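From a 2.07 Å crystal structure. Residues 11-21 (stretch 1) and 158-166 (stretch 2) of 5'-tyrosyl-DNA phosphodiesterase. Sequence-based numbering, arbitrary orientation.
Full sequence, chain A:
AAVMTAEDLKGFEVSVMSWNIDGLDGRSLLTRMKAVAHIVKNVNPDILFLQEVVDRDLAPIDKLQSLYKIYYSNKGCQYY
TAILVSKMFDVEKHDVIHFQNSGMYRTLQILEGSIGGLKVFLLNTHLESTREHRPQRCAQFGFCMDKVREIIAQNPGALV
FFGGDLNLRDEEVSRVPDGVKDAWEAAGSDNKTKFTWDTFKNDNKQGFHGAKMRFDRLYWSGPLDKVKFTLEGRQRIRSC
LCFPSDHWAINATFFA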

# COMPACT_ATOMS: atom_id res chain seq x y z
N GLY A 11 11.90 -14.09 -16.40
CA GLY A 11 11.39 -13.00 -17.21
C GLY A 11 10.02 -12.52 -16.75
O GLY A 11 9.50 -11.55 -17.30
N PHE A 12 9.43 -13.19 -15.77
CA PHE A 12 8.15 -12.73 -15.23
C PHE A 12 8.45 -11.62 -14.23
O PHE A 12 9.37 -11.74 -13.42
CB PHE A 12 7.35 -13.83 -14.55
CG PHE A 12 5.95 -13.42 -14.19
CD1 PHE A 12 5.71 -12.61 -13.09
CD2 PHE A 12 4.87 -13.86 -14.95
CE1 PHE A 12 4.42 -12.22 -12.76
CE2 PHE A 12 3.58 -13.48 -14.62
CZ PHE A 12 3.35 -12.66 -13.52
N GLU A 13 7.67 -10.55 -14.28
CA GLU A 13 7.95 -9.41 -13.43
C GLU A 13 6.64 -8.67 -13.13
O GLU A 13 5.78 -8.55 -14.01
CB GLU A 13 8.99 -8.53 -14.13
CG GLU A 13 9.33 -7.21 -13.48
CD GLU A 13 10.53 -6.58 -14.17
OE1 GLU A 13 11.18 -7.28 -14.97
OE2 GLU A 13 10.83 -5.40 -13.90
N VAL A 14 6.46 -8.25 -11.88
CA VAL A 14 5.28 -7.48 -11.50
C VAL A 14 5.67 -6.41 -10.48
O VAL A 14 6.42 -6.70 -9.54
CB VAL A 14 4.13 -8.36 -10.97
CG1 VAL A 14 4.61 -9.16 -9.77
CG2 VAL A 14 2.94 -7.50 -10.58
N SER A 15 5.20 -5.18 -10.69
CA SER A 15 5.52 -4.08 -9.77
C SER A 15 4.32 -3.69 -8.91
O SER A 15 3.19 -3.53 -9.41
CB SER A 15 6.05 -2.86 -10.53
OG SER A 15 5.10 -2.40 -11.46
N VAL A 16 4.56 -3.51 -7.62
CA VAL A 16 3.49 -3.13 -6.71
C VAL A 16 3.91 -1.86 -5.99
O VAL A 16 5.00 -1.78 -5.42
CB VAL A 16 3.20 -4.22 -5.67
CG1 VAL A 16 2.02 -3.78 -4.78
CG2 VAL A 16 2.90 -5.55 -6.36
N MET A 17 3.03 -0.86 -6.05
CA MET A 17 3.26 0.43 -5.42
C MET A 17 2.18 0.63 -4.37
O MET A 17 1.03 0.23 -4.58
CB MET A 17 3.19 1.54 -6.47
CG MET A 17 3.35 2.95 -5.90
SD MET A 17 3.55 4.10 -7.26
CE MET A 17 3.20 5.65 -6.43
N SER A 18 2.56 1.20 -3.22
CA SER A 18 1.60 1.49 -2.14
C SER A 18 1.82 2.90 -1.61
O SER A 18 2.97 3.33 -1.43
CB SER A 18 1.74 0.48 -1.01
OG SER A 18 0.83 0.78 0.04
N TRP A 19 0.73 3.62 -1.35
CA TRP A 19 0.84 5.03 -1.00
C TRP A 19 -0.33 5.51 -0.15
O TRP A 19 -1.49 5.40 -0.55
CB TRP A 19 0.90 5.87 -2.28
CG TRP A 19 1.59 7.19 -2.15
CD1 TRP A 19 2.08 7.78 -0.99
CD2 TRP A 19 1.89 8.10 -3.22
NE1 TRP A 19 2.66 8.99 -1.30
CE2 TRP A 19 2.56 9.21 -2.65
CE3 TRP A 19 1.66 8.08 -4.60
CZ2 TRP A 19 3.02 10.29 -3.42
CZ3 TRP A 19 2.11 9.16 -5.37
CH2 TRP A 19 2.79 10.25 -4.77
N ASN A 20 -0.01 6.04 1.02
CA ASN A 20 -1.00 6.77 1.80
C ASN A 20 -1.00 8.18 1.25
O ASN A 20 0.00 8.89 1.39
CB ASN A 20 -0.66 6.73 3.29
CG ASN A 20 -1.60 7.57 4.13
OD1 ASN A 20 -2.09 8.61 3.67
ND2 ASN A 20 -1.88 7.12 5.36
N ILE A 21 -2.09 8.57 0.60
CA ILE A 21 -2.10 9.84 -0.12
C ILE A 21 -2.62 11.04 0.69
O ILE A 21 -2.81 12.14 0.15
CB ILE A 21 -2.81 9.72 -1.49
CG1 ILE A 21 -4.29 9.40 -1.32
CG2 ILE A 21 -2.07 8.67 -2.40
CD1 ILE A 21 -5.04 9.31 -2.64
N ALA A 158 0.41 -19.63 -5.63
CA ALA A 158 -0.10 -18.28 -5.88
C ALA A 158 0.87 -17.18 -5.46
O ALA A 158 1.70 -17.38 -4.56
CB ALA A 158 -1.45 -18.06 -5.20
N LEU A 159 0.76 -16.03 -6.10
CA LEU A 159 1.45 -14.83 -5.63
C LEU A 159 0.54 -14.12 -4.64
O LEU A 159 -0.64 -13.87 -4.95
CB LEU A 159 1.74 -13.88 -6.79
CG LEU A 159 3.13 -13.86 -7.41
CD1 LEU A 159 3.22 -12.76 -8.47
CD2 LEU A 159 4.17 -13.65 -6.33
N VAL A 160 1.04 -13.84 -3.45
CA VAL A 160 0.26 -13.11 -2.46
C VAL A 160 1.02 -11.83 -2.06
O VAL A 160 2.18 -11.89 -1.63
CB VAL A 160 -0.01 -13.98 -1.20
CG1 VAL A 160 -0.84 -13.21 -0.20
CG2 VAL A 160 -0.73 -15.28 -1.59
N PHE A 161 0.36 -10.68 -2.20
CA PHE A 161 0.93 -9.40 -1.76
C PHE A 161 0.09 -8.81 -0.63
O PHE A 161 -1.11 -8.54 -0.80
CB PHE A 161 1.03 -8.39 -2.92
CG PHE A 161 1.96 -8.84 -4.02
CD1 PHE A 161 3.32 -8.92 -3.80
CD2 PHE A 161 1.45 -9.21 -5.27
CE1 PHE A 161 4.18 -9.35 -4.81
CE2 PHE A 161 2.31 -9.64 -6.29
CZ PHE A 161 3.68 -9.70 -6.05
N PHE A 162 0.72 -8.59 0.51
CA PHE A 162 0.04 -7.94 1.63
C PHE A 162 0.79 -6.71 2.12
O PHE A 162 2.00 -6.77 2.35
CB PHE A 162 -0.14 -8.90 2.80
CG PHE A 162 -0.46 -8.20 4.07
CD1 PHE A 162 -1.71 -7.61 4.27
CD2 PHE A 162 0.50 -8.06 5.06
CE1 PHE A 162 -2.00 -6.93 5.45
CE2 PHE A 162 0.22 -7.39 6.24
CZ PHE A 162 -1.03 -6.82 6.43
N GLY A 163 0.07 -5.60 2.29
CA GLY A 163 0.68 -4.40 2.84
C GLY A 163 -0.22 -3.17 2.83
O GLY A 163 -1.45 -3.28 2.85
N GLY A 164 0.42 -2.01 2.81
CA GLY A 164 -0.26 -0.74 2.88
C GLY A 164 0.41 0.11 3.92
O GLY A 164 1.61 -0.02 4.20
N ASP A 165 -0.37 0.99 4.53
CA ASP A 165 0.11 1.78 5.65
C ASP A 165 -0.17 0.99 6.91
O ASP A 165 -1.30 0.96 7.38
CB ASP A 165 -0.59 3.13 5.71
CG ASP A 165 -0.07 4.01 6.85
OD1 ASP A 165 0.74 3.51 7.66
OD2 ASP A 165 -0.49 5.18 6.94
N LEU A 166 0.85 0.30 7.42
CA LEU A 166 0.64 -0.56 8.59
C LEU A 166 0.89 0.17 9.93
O LEU A 166 0.64 -0.39 11.00
CB LEU A 166 1.50 -1.83 8.49
CG LEU A 166 1.43 -2.58 7.16
CD1 LEU A 166 2.18 -3.91 7.22
CD2 LEU A 166 -0.04 -2.82 6.77

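Phe-161 is the apolar centre of the contact. Val-16 sets a methyl squarely over one face of its ring, CG2 lying 4.0 Å from the centroid of the Phe-161 ring and 5° off the normal, a CH-pi contact in which a weakly polarised C-H meets the pi cloud. Val-14 reaches the same ring obliquely, its CG1 3.9 Å from Phe-161 CZ, and the same methyl packs 4.1 Å from Leu-159 CD1. Farther out, Phe-12 CE1 approaches Leu-159 CD1 at 4.5 Å, a loose fringe where Phe-12 is poorly ordered. The strand of stretch 1 and the strand of stretch 2 run nearly parallel, 17° apart, but their axes come no closer than 9.6 Å, so side chains fill the gap and no backbone hydrogen bond joins the two. Alternation along stretch 1 directs Val-14, Val-16, Ser-18 and Asn-20 toward stretch 2, whereas Ser-15 and Trp-19 point away. The backbones then close in: CA atoms of Val-16 and Phe-161 are 8.4 Å apart, those of Ser-18 and Gly-164 5.8 Å. Stretch 2 turns a corner at Gly-164, and Ser-18 OG sits 3.4 Å from Gly-164 CA, its hydrogen bonding satisfied elsewhere in the structure. At the polar edge, Asn-20 ND2 donates a hydrogen bond to Asp-165 OD2 (2.9 Å, 155°), pairing an amide N-H with a carboxylate oxygen.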